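Local coordinates for Non-structural protein 11 (Prrsv 16244b, PDB 5EYI) that probably cleaves RNA at uridylates, degrading 5'-polyuridines made during viral replication and so keeping host double-stranded RNA sensors from being activated, at residues A[9-14]-A[85-90]; A[201-206]-A[210-215]; A[77-82]-A[112-117]; A[57-62]-A[90-95]. The protein carries 1 engineered substitution. All coordinates share one frame; numbering follows the deposited sequence.

Contact 1: residues A[9-14]-A[85-90]; sequences PKVAHN and VSYYLT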
# COMPACT_ATOMS: atom_id res chain seq x y z
N PRO A 9 -17.31 5.77 20.59
CA PRO A 9 -16.29 6.58 21.29
C PRO A 9 -15.05 6.94 20.46
O PRO A 9 -14.62 8.09 20.47
CB PRO A 9 -15.92 5.72 22.50
CG PRO A 9 -17.18 4.96 22.80
CD PRO A 9 -17.86 4.71 21.47
N LYS A 10 -14.54 5.97 19.71
CA LYS A 10 -13.34 6.15 18.89
C LYS A 10 -13.40 7.30 17.88
O LYS A 10 -12.37 7.93 17.62
CB LYS A 10 -12.98 4.86 18.17
CG LYS A 10 -14.02 4.34 17.18
CD LYS A 10 -13.78 2.88 16.87
CE LYS A 10 -14.90 2.33 16.01
NZ LYS A 10 -14.70 0.88 15.77
N VAL A 11 -14.58 7.57 17.31
CA VAL A 11 -14.75 8.66 16.34
C VAL A 11 -14.43 10.00 17.01
O VAL A 11 -13.65 10.80 16.48
CB VAL A 11 -16.18 8.69 15.74
CG1 VAL A 11 -16.50 10.03 15.10
CG2 VAL A 11 -16.35 7.58 14.72
N ALA A 12 -15.06 10.23 18.16
CA ALA A 12 -14.82 11.46 18.93
C ALA A 12 -13.38 11.53 19.42
O ALA A 12 -12.76 12.58 19.32
CB ALA A 12 -15.79 11.56 20.11
N HIS A 13 -12.84 10.41 19.93
CA HIS A 13 -11.46 10.37 20.42
C HIS A 13 -10.48 10.80 19.32
O HIS A 13 -9.61 11.64 19.55
CB HIS A 13 -11.04 8.99 20.91
CG HIS A 13 -11.82 8.48 22.09
ND1 HIS A 13 -12.57 9.30 22.90
CD2 HIS A 13 -11.94 7.24 22.60
CE1 HIS A 13 -13.14 8.57 23.85
NE2 HIS A 13 -12.76 7.32 23.69
N ASN A 14 -10.68 10.28 18.11
CA ASN A 14 -9.83 10.63 16.97
C ASN A 14 -9.86 12.12 16.62
O ASN A 14 -8.92 12.61 16.00
CB ASN A 14 -10.19 9.78 15.74
CG ASN A 14 -9.93 8.29 15.96
OD1 ASN A 14 -9.14 7.91 16.81
ND2 ASN A 14 -10.59 7.45 15.19
N VAL A 85 -27.59 8.30 6.76
CA VAL A 85 -26.89 9.16 7.72
C VAL A 85 -27.19 8.65 9.13
O VAL A 85 -28.35 8.55 9.51
CB VAL A 85 -27.36 10.63 7.62
CG1 VAL A 85 -26.70 11.49 8.70
CG2 VAL A 85 -27.06 11.19 6.23
N SER A 86 -26.14 8.33 9.89
CA SER A 86 -26.31 7.86 11.27
C SER A 86 -26.48 9.05 12.21
O SER A 86 -27.33 9.01 13.11
CB SER A 86 -25.12 7.00 11.70
OG SER A 86 -24.91 5.96 10.77
N TYR A 87 -25.68 10.08 12.00
CA TYR A 87 -25.73 11.34 12.78
C TYR A 87 -24.91 12.38 12.02
O TYR A 87 -24.18 12.04 11.10
CB TYR A 87 -25.17 11.14 14.21
CG TYR A 87 -23.79 10.49 14.24
CD1 TYR A 87 -23.65 9.11 14.32
CD2 TYR A 87 -22.63 11.26 14.12
CE1 TYR A 87 -22.40 8.51 14.31
CE2 TYR A 87 -21.37 10.66 14.11
CZ TYR A 87 -21.27 9.28 14.20
OH TYR A 87 -20.03 8.69 14.18
N TYR A 88 -25.05 13.64 12.41
CA TYR A 88 -24.21 14.74 11.93
C TYR A 88 -23.23 15.12 13.03
O TYR A 88 -23.56 15.02 14.20
CB TYR A 88 -25.05 15.98 11.58
CG TYR A 88 -25.83 15.80 10.31
CD1 TYR A 88 -27.08 15.19 10.33
CD2 TYR A 88 -25.32 16.22 9.09
CE1 TYR A 88 -27.79 15.00 9.17
CE2 TYR A 88 -26.02 16.03 7.92
CZ TYR A 88 -27.26 15.42 7.97
OH TYR A 88 -27.96 15.22 6.81
N LEU A 89 -22.04 15.54 12.63
CA LEU A 89 -21.05 16.09 13.56
C LEU A 89 -20.73 17.52 13.19
O LEU A 89 -20.50 17.83 12.02
CB LEU A 89 -19.76 15.27 13.56
CG LEU A 89 -19.77 13.93 14.29
CD1 LEU A 89 -18.38 13.33 14.25
CD2 LEU A 89 -20.26 14.04 15.72
N THR A 90 -20.69 18.38 14.20
CA THR A 90 -20.26 19.75 14.01
C THR A 90 -19.21 20.08 15.06
O THR A 90 -19.45 19.93 16.24
CB THR A 90 -21.45 20.73 14.10
OG1 THR A 90 -22.56 20.20 13.35
CG2 THR A 90 -21.07 22.09 13.52

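Contact 2: residues A[201-206]-A[210-215]; sequences WKMMLD and VRLMVW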
# COMPACT_ATOMS: atom_id res chain seq x y z
N TRP A 201 -2.49 4.05 -0.26
CA TRP A 201 -3.44 5.16 -0.24
C TRP A 201 -3.44 5.84 1.13
O TRP A 201 -3.37 5.15 2.15
CB TRP A 201 -4.85 4.66 -0.53
CG TRP A 201 -5.06 4.00 -1.85
CD1 TRP A 201 -5.09 2.66 -2.11
CD2 TRP A 201 -5.33 4.65 -3.10
NE1 TRP A 201 -5.35 2.43 -3.44
CE2 TRP A 201 -5.51 3.63 -4.07
CE3 TRP A 201 -5.44 6.00 -3.49
CZ2 TRP A 201 -5.78 3.92 -5.41
CZ3 TRP A 201 -5.71 6.28 -4.82
CH2 TRP A 201 -5.88 5.25 -5.77
N LYS A 202 -3.54 7.16 1.16
CA LYS A 202 -3.76 7.89 2.43
C LYS A 202 -5.23 8.28 2.53
O LYS A 202 -5.80 8.82 1.59
CB LYS A 202 -2.89 9.14 2.52
CG LYS A 202 -1.45 8.88 2.94
CD LYS A 202 -0.97 9.88 3.99
CE LYS A 202 -0.74 11.27 3.41
NZ LYS A 202 -0.38 12.26 4.46
N MET A 203 -5.85 8.00 3.67
CA MET A 203 -7.25 8.35 3.89
C MET A 203 -7.54 8.42 5.38
O MET A 203 -6.65 8.24 6.21
CB MET A 203 -8.19 7.37 3.16
CG MET A 203 -8.06 5.92 3.60
SD MET A 203 -8.91 4.76 2.50
CE MET A 203 -10.59 5.08 2.99
N MET A 204 -8.79 8.72 5.70
CA MET A 204 -9.22 8.75 7.08
C MET A 204 -10.27 7.67 7.32
O MET A 204 -11.10 7.37 6.45
CB MET A 204 -9.75 10.14 7.44
CG MET A 204 -8.64 11.14 7.74
SD MET A 204 -9.33 12.69 8.31
CE MET A 204 -8.09 13.24 9.47
N LEU A 205 -10.17 7.08 8.52
CA LEU A 205 -11.14 6.12 9.04
C LEU A 205 -11.51 6.60 10.43
O LEU A 205 -10.64 6.72 11.29
CB LEU A 205 -10.53 4.72 9.10
CG LEU A 205 -11.27 3.61 9.84
CD1 LEU A 205 -12.74 3.51 9.43
CD2 LEU A 205 -10.57 2.30 9.57
N ASP A 206 -12.80 6.92 10.63
CA ASP A 206 -13.28 7.53 11.88
C ASP A 206 -12.49 8.81 12.22
O ASP A 206 -12.20 9.06 13.38
CB ASP A 206 -13.21 6.53 13.05
CG ASP A 206 -14.03 5.27 12.81
OD1 ASP A 206 -15.09 5.36 12.16
OD2 ASP A 206 -13.62 4.18 13.28
N VAL A 210 -4.99 7.18 8.25
CA VAL A 210 -4.53 5.81 8.07
C VAL A 210 -3.98 5.67 6.68
O VAL A 210 -4.14 6.57 5.85
CB VAL A 210 -5.68 4.79 8.27
CG1 VAL A 210 -6.26 4.89 9.68
CG2 VAL A 210 -6.80 4.97 7.23
N ARG A 211 -3.35 4.53 6.43
CA ARG A 211 -2.91 4.15 5.10
C ARG A 211 -3.54 2.81 4.72
O ARG A 211 -3.62 1.91 5.55
CB ARG A 211 -1.39 4.06 5.04
CG ARG A 211 -0.69 5.39 5.29
CD ARG A 211 0.83 5.28 5.27
NE ARG A 211 1.47 6.49 5.80
CZ ARG A 211 1.66 6.77 7.09
NH1 ARG A 211 1.27 5.94 8.06
NH2 ARG A 211 2.26 7.91 7.43
N LEU A 212 -4.01 2.70 3.49
CA LEU A 212 -4.55 1.45 2.97
C LEU A 212 -3.54 0.93 1.99
O LEU A 212 -3.24 1.58 0.99
CB LEU A 212 -5.90 1.66 2.27
CG LEU A 212 -6.59 0.43 1.66
CD1 LEU A 212 -6.91 -0.63 2.71
CD2 LEU A 212 -7.84 0.85 0.92
N MET A 213 -2.99 -0.23 2.28
CA MET A 213 -2.03 -0.87 1.40
C MET A 213 -2.79 -1.86 0.56
O MET A 213 -3.52 -2.68 1.10
CB MET A 213 -0.96 -1.59 2.21
CG MET A 213 -0.36 -0.74 3.33
SD MET A 213 0.04 0.94 2.83
CE MET A 213 1.21 1.32 4.13
N VAL A 214 -2.64 -1.75 -0.77
CA VAL A 214 -3.26 -2.68 -1.70
C VAL A 214 -2.20 -3.32 -2.60
O VAL A 214 -1.39 -2.62 -3.20
CB VAL A 214 -4.31 -1.96 -2.59
CG1 VAL A 214 -4.92 -2.93 -3.60
CG2 VAL A 214 -5.38 -1.33 -1.71
N TRP A 215 -2.22 -4.65 -2.67
CA TRP A 215 -1.50 -5.40 -3.68
C TRP A 215 -2.50 -5.95 -4.69
O TRP A 215 -3.36 -6.79 -4.35
CB TRP A 215 -0.71 -6.54 -3.06
CG TRP A 215 0.57 -6.09 -2.48
CD1 TRP A 215 1.79 -6.15 -3.07
CD2 TRP A 215 0.77 -5.50 -1.19
NE1 TRP A 215 2.75 -5.65 -2.22
CE2 TRP A 215 2.15 -5.24 -1.06
CE3 TRP A 215 -0.08 -5.18 -0.12
CZ2 TRP A 215 2.70 -4.67 0.09
CZ3 TRP A 215 0.46 -4.61 1.01
CH2 TRP A 215 1.85 -4.36 1.11

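Contact 3: residues A[77-82]-A[112-117]; sequences VFLGTP and VDCREY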
# COMPACT_ATOMS: atom_id res chain seq x y z
N VAL A 77 -25.60 0.33 21.25
CA VAL A 77 -24.85 0.51 20.03
C VAL A 77 -25.68 -0.07 18.89
O VAL A 77 -26.23 -1.17 19.01
CB VAL A 77 -23.50 -0.23 20.09
CG1 VAL A 77 -22.72 -0.06 18.80
CG2 VAL A 77 -22.68 0.25 21.27
N PHE A 78 -25.74 0.66 17.78
CA PHE A 78 -26.44 0.20 16.58
C PHE A 78 -25.49 0.19 15.40
O PHE A 78 -24.58 1.02 15.29
CB PHE A 78 -27.64 1.09 16.30
CG PHE A 78 -28.64 1.11 17.42
CD1 PHE A 78 -28.52 2.01 18.47
CD2 PHE A 78 -29.67 0.17 17.45
CE1 PHE A 78 -29.42 2.00 19.52
CE2 PHE A 78 -30.58 0.16 18.51
CZ PHE A 78 -30.46 1.08 19.55
N LEU A 79 -25.71 -0.78 14.52
CA LEU A 79 -25.01 -0.88 13.25
C LEU A 79 -25.38 0.28 12.34
O LEU A 79 -26.52 0.72 12.32
CB LEU A 79 -25.34 -2.20 12.54
CG LEU A 79 -24.49 -3.45 12.81
CD1 LEU A 79 -23.74 -3.42 14.13
CD2 LEU A 79 -25.32 -4.71 12.70
N GLY A 80 -24.40 0.77 11.58
CA GLY A 80 -24.66 1.70 10.51
C GLY A 80 -25.33 0.98 9.34
O GLY A 80 -25.13 -0.23 9.14
N THR A 81 -26.13 1.73 8.60
CA THR A 81 -26.76 1.24 7.39
C THR A 81 -26.10 1.97 6.23
O THR A 81 -26.13 3.19 6.20
CB THR A 81 -28.27 1.55 7.39
OG1 THR A 81 -28.85 0.97 8.55
CG2 THR A 81 -28.97 0.97 6.14
N PRO A 82 -25.51 1.23 5.27
CA PRO A 82 -24.88 1.86 4.11
C PRO A 82 -25.78 2.90 3.44
O PRO A 82 -26.96 2.64 3.22
CB PRO A 82 -24.66 0.69 3.15
CG PRO A 82 -24.59 -0.51 4.02
CD PRO A 82 -25.49 -0.25 5.17
N VAL A 112 -20.68 -4.30 18.81
CA VAL A 112 -21.76 -5.25 19.13
C VAL A 112 -21.39 -6.71 18.88
O VAL A 112 -22.18 -7.58 19.21
CB VAL A 112 -23.10 -4.93 18.41
CG1 VAL A 112 -23.49 -3.49 18.67
CG2 VAL A 112 -23.05 -5.21 16.93
N ASP A 113 -20.21 -6.96 18.32
CA ASP A 113 -19.73 -8.30 17.96
C ASP A 113 -20.60 -8.98 16.89
O ASP A 113 -20.80 -10.20 16.92
CB ASP A 113 -19.58 -9.20 19.20
CG ASP A 113 -18.62 -10.36 18.97
OD1 ASP A 113 -17.66 -10.22 18.19
OD2 ASP A 113 -18.82 -11.41 19.59
N CYS A 114 -21.09 -8.19 15.94
CA CYS A 114 -21.77 -8.75 14.79
C CYS A 114 -20.74 -8.98 13.69
O CYS A 114 -20.13 -8.03 13.22
CB CYS A 114 -22.85 -7.80 14.28
SG CYS A 114 -23.69 -8.46 12.82
N ARG A 115 -20.57 -10.24 13.29
CA ARG A 115 -19.57 -10.60 12.28
C ARG A 115 -20.17 -10.99 10.94
O ARG A 115 -19.57 -11.74 10.18
CB ARG A 115 -18.68 -11.70 12.84
CG ARG A 115 -18.19 -11.34 14.23
CD ARG A 115 -17.02 -12.17 14.65
NE ARG A 115 -16.56 -11.77 15.97
CZ ARG A 115 -15.42 -12.15 16.52
NH1 ARG A 115 -14.57 -12.95 15.87
NH2 ARG A 115 -15.11 -11.72 17.74
N GLU A 116 -21.35 -10.44 10.64
CA GLU A 116 -22.05 -10.69 9.40
C GLU A 116 -21.77 -9.58 8.41
O GLU A 116 -21.47 -8.45 8.78
CB GLU A 116 -23.57 -10.75 9.66
CG GLU A 116 -24.01 -11.71 10.76
CD GLU A 116 -23.61 -13.16 10.48
OE1 GLU A 116 -23.74 -13.62 9.32
OE2 GLU A 116 -23.18 -13.85 11.43
N TYR A 117 -21.87 -9.92 7.13
CA TYR A 117 -21.89 -8.94 6.06
C TYR A 117 -23.12 -8.06 6.21
O TYR A 117 -24.16 -8.51 6.68
CB TYR A 117 -21.94 -9.64 4.70
CG TYR A 117 -20.68 -10.42 4.36
CD1 TYR A 117 -19.48 -9.76 4.10
CD2 TYR A 117 -20.70 -11.81 4.28
CE1 TYR A 117 -18.33 -10.46 3.78
CE2 TYR A 117 -19.55 -12.52 3.95
CZ TYR A 117 -18.38 -11.85 3.70
OH TYR A 117 -17.25 -12.56 3.38

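Contact 4: residues A[57-62]-A[90-95]; sequences RPIHKY and TKFVKG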
# COMPACT_ATOMS: atom_id res chain seq x y z
N ARG A 57 -29.97 16.02 12.85
CA ARG A 57 -30.15 16.88 11.68
C ARG A 57 -29.01 17.88 11.62
O ARG A 57 -28.42 18.19 12.66
CB ARG A 57 -31.47 17.65 11.79
CG ARG A 57 -32.69 16.78 12.02
CD ARG A 57 -33.94 17.63 12.16
NE ARG A 57 -34.37 18.20 10.89
CZ ARG A 57 -35.45 18.96 10.72
NH1 ARG A 57 -36.24 19.28 11.74
NH2 ARG A 57 -35.74 19.42 9.50
N PRO A 58 -28.71 18.42 10.43
CA PRO A 58 -27.61 19.39 10.34
C PRO A 58 -27.91 20.65 11.14
O PRO A 58 -29.06 21.08 11.18
CB PRO A 58 -27.50 19.71 8.84
CG PRO A 58 -28.51 18.88 8.13
CD PRO A 58 -29.43 18.26 9.15
N ILE A 59 -26.89 21.20 11.80
CA ILE A 59 -27.03 22.44 12.59
C ILE A 59 -26.23 23.62 12.06
O ILE A 59 -26.36 24.72 12.57
CB ILE A 59 -26.70 22.21 14.08
CG1 ILE A 59 -25.23 21.84 14.29
CG2 ILE A 59 -27.60 21.13 14.67
CD1 ILE A 59 -24.84 21.77 15.76
N HIS A 60 -25.41 23.39 11.04
CA HIS A 60 -24.51 24.42 10.49
C HIS A 60 -24.11 23.96 9.10
O HIS A 60 -24.26 22.78 8.78
CB HIS A 60 -23.27 24.55 11.38
CG HIS A 60 -22.49 25.81 11.17
ND1 HIS A 60 -21.50 25.93 10.21
CD2 HIS A 60 -22.52 26.99 11.82
CE1 HIS A 60 -20.98 27.14 10.27
NE2 HIS A 60 -21.58 27.81 11.24
N LYS A 61 -23.60 24.88 8.28
CA LYS A 61 -23.07 24.55 6.94
C LYS A 61 -21.91 23.52 6.96
O LYS A 61 -21.68 22.82 5.98
CB LYS A 61 -22.61 25.84 6.23
CG LYS A 61 -22.05 25.68 4.81
CD LYS A 61 -22.98 24.90 3.87
CE LYS A 61 -22.37 24.67 2.49
NZ LYS A 61 -22.59 25.82 1.56
N TYR A 62 -21.22 23.44 8.09
CA TYR A 62 -20.06 22.59 8.27
C TYR A 62 -20.42 21.32 9.05
O TYR A 62 -19.52 20.56 9.41
CB TYR A 62 -18.96 23.36 9.02
CG TYR A 62 -18.36 24.57 8.31
CD1 TYR A 62 -18.28 24.64 6.91
CD2 TYR A 62 -17.82 25.61 9.05
CE1 TYR A 62 -17.70 25.74 6.28
CE2 TYR A 62 -17.23 26.71 8.44
CZ TYR A 62 -17.18 26.78 7.05
OH TYR A 62 -16.60 27.87 6.45
N THR A 90 -20.69 18.38 14.20
CA THR A 90 -20.26 19.75 14.01
C THR A 90 -19.21 20.08 15.06
O THR A 90 -19.45 19.93 16.24
CB THR A 90 -21.45 20.73 14.10
OG1 THR A 90 -22.56 20.20 13.35
CG2 THR A 90 -21.07 22.09 13.52
N LYS A 91 -18.03 20.49 14.61
CA LYS A 91 -16.91 20.76 15.49
C LYS A 91 -16.71 22.27 15.65
O LYS A 91 -16.48 22.97 14.67
CB LYS A 91 -15.64 20.14 14.92
CG LYS A 91 -14.37 20.44 15.70
CD LYS A 91 -13.26 19.50 15.27
CE LYS A 91 -11.91 19.94 15.79
NZ LYS A 91 -10.90 18.86 15.59
N PHE A 92 -16.79 22.74 16.88
CA PHE A 92 -16.51 24.14 17.18
C PHE A 92 -15.19 24.22 17.90
O PHE A 92 -14.99 23.51 18.88
CB PHE A 92 -17.60 24.71 18.07
CG PHE A 92 -18.93 24.81 17.39
CD1 PHE A 92 -19.30 25.98 16.74
CD2 PHE A 92 -19.80 23.73 17.39
CE1 PHE A 92 -20.54 26.07 16.10
CE2 PHE A 92 -21.03 23.81 16.76
CZ PHE A 92 -21.40 24.99 16.12
N VAL A 93 -14.28 25.07 17.42
CA VAL A 93 -13.08 25.43 18.16
C VAL A 93 -13.12 26.94 18.42
O VAL A 93 -13.31 27.72 17.49
CB VAL A 93 -11.76 24.94 17.49
CG1 VAL A 93 -11.94 23.54 16.89
CG2 VAL A 93 -11.23 25.91 16.44
N LYS A 94 -12.98 27.32 19.68
CA LYS A 94 -13.10 28.71 20.13
C LYS A 94 -14.40 29.39 19.66
O LYS A 94 -14.39 30.54 19.24
CB LYS A 94 -11.86 29.52 19.73
CG LYS A 94 -10.59 29.08 20.45
CD LYS A 94 -9.60 30.22 20.62
CE LYS A 94 -8.42 29.83 21.50
NZ LYS A 94 -7.66 28.68 20.94
N GLY A 95 -15.50 28.64 19.72
CA GLY A 95 -16.82 29.14 19.35
C GLY A 95 -17.15 29.12 17.86
O GLY A 95 -18.31 29.32 17.50
O HOH W 1 -17.95 20.86 11.82

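Contact 1: residues A[9-14]-A[85-90]
The phenolic OH of Tyr-87 meets both methyls of Val-11, its distance to Val-11 CG2 being 3.9 Å and that to Val-11 CG1 equally long. These are van der Waals contacts: no hydrogen bond joins the two segments, and the hydroxyl end of the ring reaches the helix head-on, the two side chains coming from opposite directions. Tyr-87 gets there with CG between its backbone N and carbonyl carbon (chi1 52°), which sends the ring out from strand 85-93 toward the helix. Val-11 CG1 has a second neighbour, Leu-89 CD1, at 3.9 Å. Leu-89 also sets its CG at the edge of the Tyr-87 ring, in the ring plane, so the two strand residues lean on each other while receiving one valine. The interface is small, about 93 Å² in all, yet all three residues are buried. Of the helix, Val-11 carries the contact with strand 85-93. Around it, Ala-12 packs on Leu-52 of strand 51-55, Leu-89 lies against Leu-52 and Ala-54 of that strand and against Cys-66 of strand 64-67, and Tyr-87 touches Cys-66 and Tyr-71 of strand 71-73.

Contact 2: residues A[201-206]-A[210-215]
Met-203 and Val-210 face each other at the apolar centre, with Met-203 CG 4.0 Å from Val-210 CG2. The methionine starts with CG between its backbone N and carbonyl carbon (chi1 60°) and bends at its last torsion; its sulfur then passes Leu-212, SD lying 4.3 Å from Leu-212 CB. Leu-205 closes one end by setting its CB against Val-210 CG2. At the other end Val-214 CG2 comes to the indole edge of Trp-201, near the ring plane and 4.0 Å from CD1. Trp-201, Met-203, Val-210 and Leu-212 all sit on one face of an antiparallel beta hairpin, strands 198-205 and 208-215, which with strand 219-223 forms a sheet of the endoribonuclease domain; Leu-212 comes within about 8 Å, side chain to side chain, of His-146, a predicted active-site residue. The axes of the short segments 201-205 and 210-215 make an angle of 136° between their N-to-C directions, so this part of the hairpin is strongly twisted. Two hydrogen-bonded pairs tie the backbones: Trp-201 with Leu-212, and Met-203 with Val-210, where Val-210 N reaches Met-203 O at 2.8 Å. Between them Lys-202 and Arg-211 form a non-hydrogen-bonded pair whose side chains leave on the reverse face, their stems passing loosely, Lys-202 CG 4.3 Å from Arg-211 CG. Farther out the charges keep apart, Lys-202 NZ and Arg-211 NH2 being 5.9 Å from one another. On the dimer side, Trp-215 meets Trp-201 of the second subunit and gives a hydrogen bond from its NE1 to Tyr-191 OH of that subunit.

Contact 3: residues A[77-82]-A[112-117]
This is a small apolar contact at the surface, joining the end of strand 76-78 and the residue after it in the N-terminal domain to the last turn of helix 109-112 and the chain that leaves it in the endoribonuclease domain. Val-112 stands in the middle and offers one methyl to each of two partners. Its CG1 meets Val-77 CG1 at 3.5 Å, while its CG2 presses on Leu-79 CD1 at 3.4 Å, closer than carbons usually come, so the packing is tight here. With CG1 anti to its carbonyl carbon (chi1 -52°), Val-112 spreads the two methyls along the direction of the opposing chain. Leu-79 forks as well: its other branch, CD2, lies 4.1 Å from Cys-114 SG. No hydrogen bond crosses between the segments, although the backbone of neighbouring Gly-80 is bonded to that of Thr-107. Arg-109 and Glu-111 of the helix also touch Leu-79 and Val-77 respectively. Beyond the apolar patch the turn is braced by its own salt bridge: Arg-115 approaches Asp-113 side-on, NE and NH2 both reaching the single oxygen OD1, which lies in the guanidinium plane with NE at 2.9 Å. Asp-113, with positive phi (63°), is the C-prime residue of a Schellman motif ending the helix: the amide of Cys-114 turns back to the carbonyl of Arg-109, and Asp-113 N to Ile-110 O.

Contact 4: residues A[57-62]-A[90-95]
The ring of Phe-92 is met at its edge by Ile-59, whose CD1 lies near the ring plane and 4.4 Å from CE2; Arg-51 makes a cation-pi contact with the same ring. The second flat group, the imidazole of His-60, is also used edge-on: Tyr-62 N donates to ND1 at 3.3 Å with an N-H...N angle of 154°, only 6° out of the ring plane. This long bond lies within the loop and probably helps hold the imidazole's rotation. Thr-90 touches both Ile-59 and His-60. Its CG2 rests on His-60 CB at 3.9 Å, and its OG1 is brushed by Ile-59 CG1 at 3.3 Å. The isoleucine reaches across because CG1 stands between its backbone N and carbonyl carbon (chi1 65°), aiming the longer branch at the strand. The polar need of Thr-90 OG1 is met by Ser-63 OG, which also takes a hydrogen bond from Ile-59 N, so one serine ties loop and strand together. No direct hydrogen bond spans the two segments, but a water does: it accepts from Lys-91 N at 2.8 Å and donates to Tyr-62 O at 2.9 Å. Strands 51-55 and 64-67 both run antiparallel to strand 85-93, pairing with it along its two different edges. The loop holding residues 57-62 is therefore a crossover connection, linking two mutually parallel strands past the central one in the sheet of the N-terminal domain.

In the fold
Contacts 1 and 4 share strand 85-93, and Thr-90 itself, with centres 12 Å apart in the N-terminal domain: one packs a helix against the sheet, the other a crossover loop. Contact 3 bridges that domain and the endoribonuclease domain, while contact 2 lies wholly within the latter, 21 Å from contact 3 between centres and on the opposite side of the chain's centre. Contact 1 nevertheless reaches contact 2, where Asn-14 ND2 probably donates to Asp-206 O at 2.9 Å. Along the chain, contacts 1, 3 and 4 interleave and close before contact 2 opens, so the hairpin near the predicted active site comes last and its turn meets the N-terminal helix 9-14, joining the two domains.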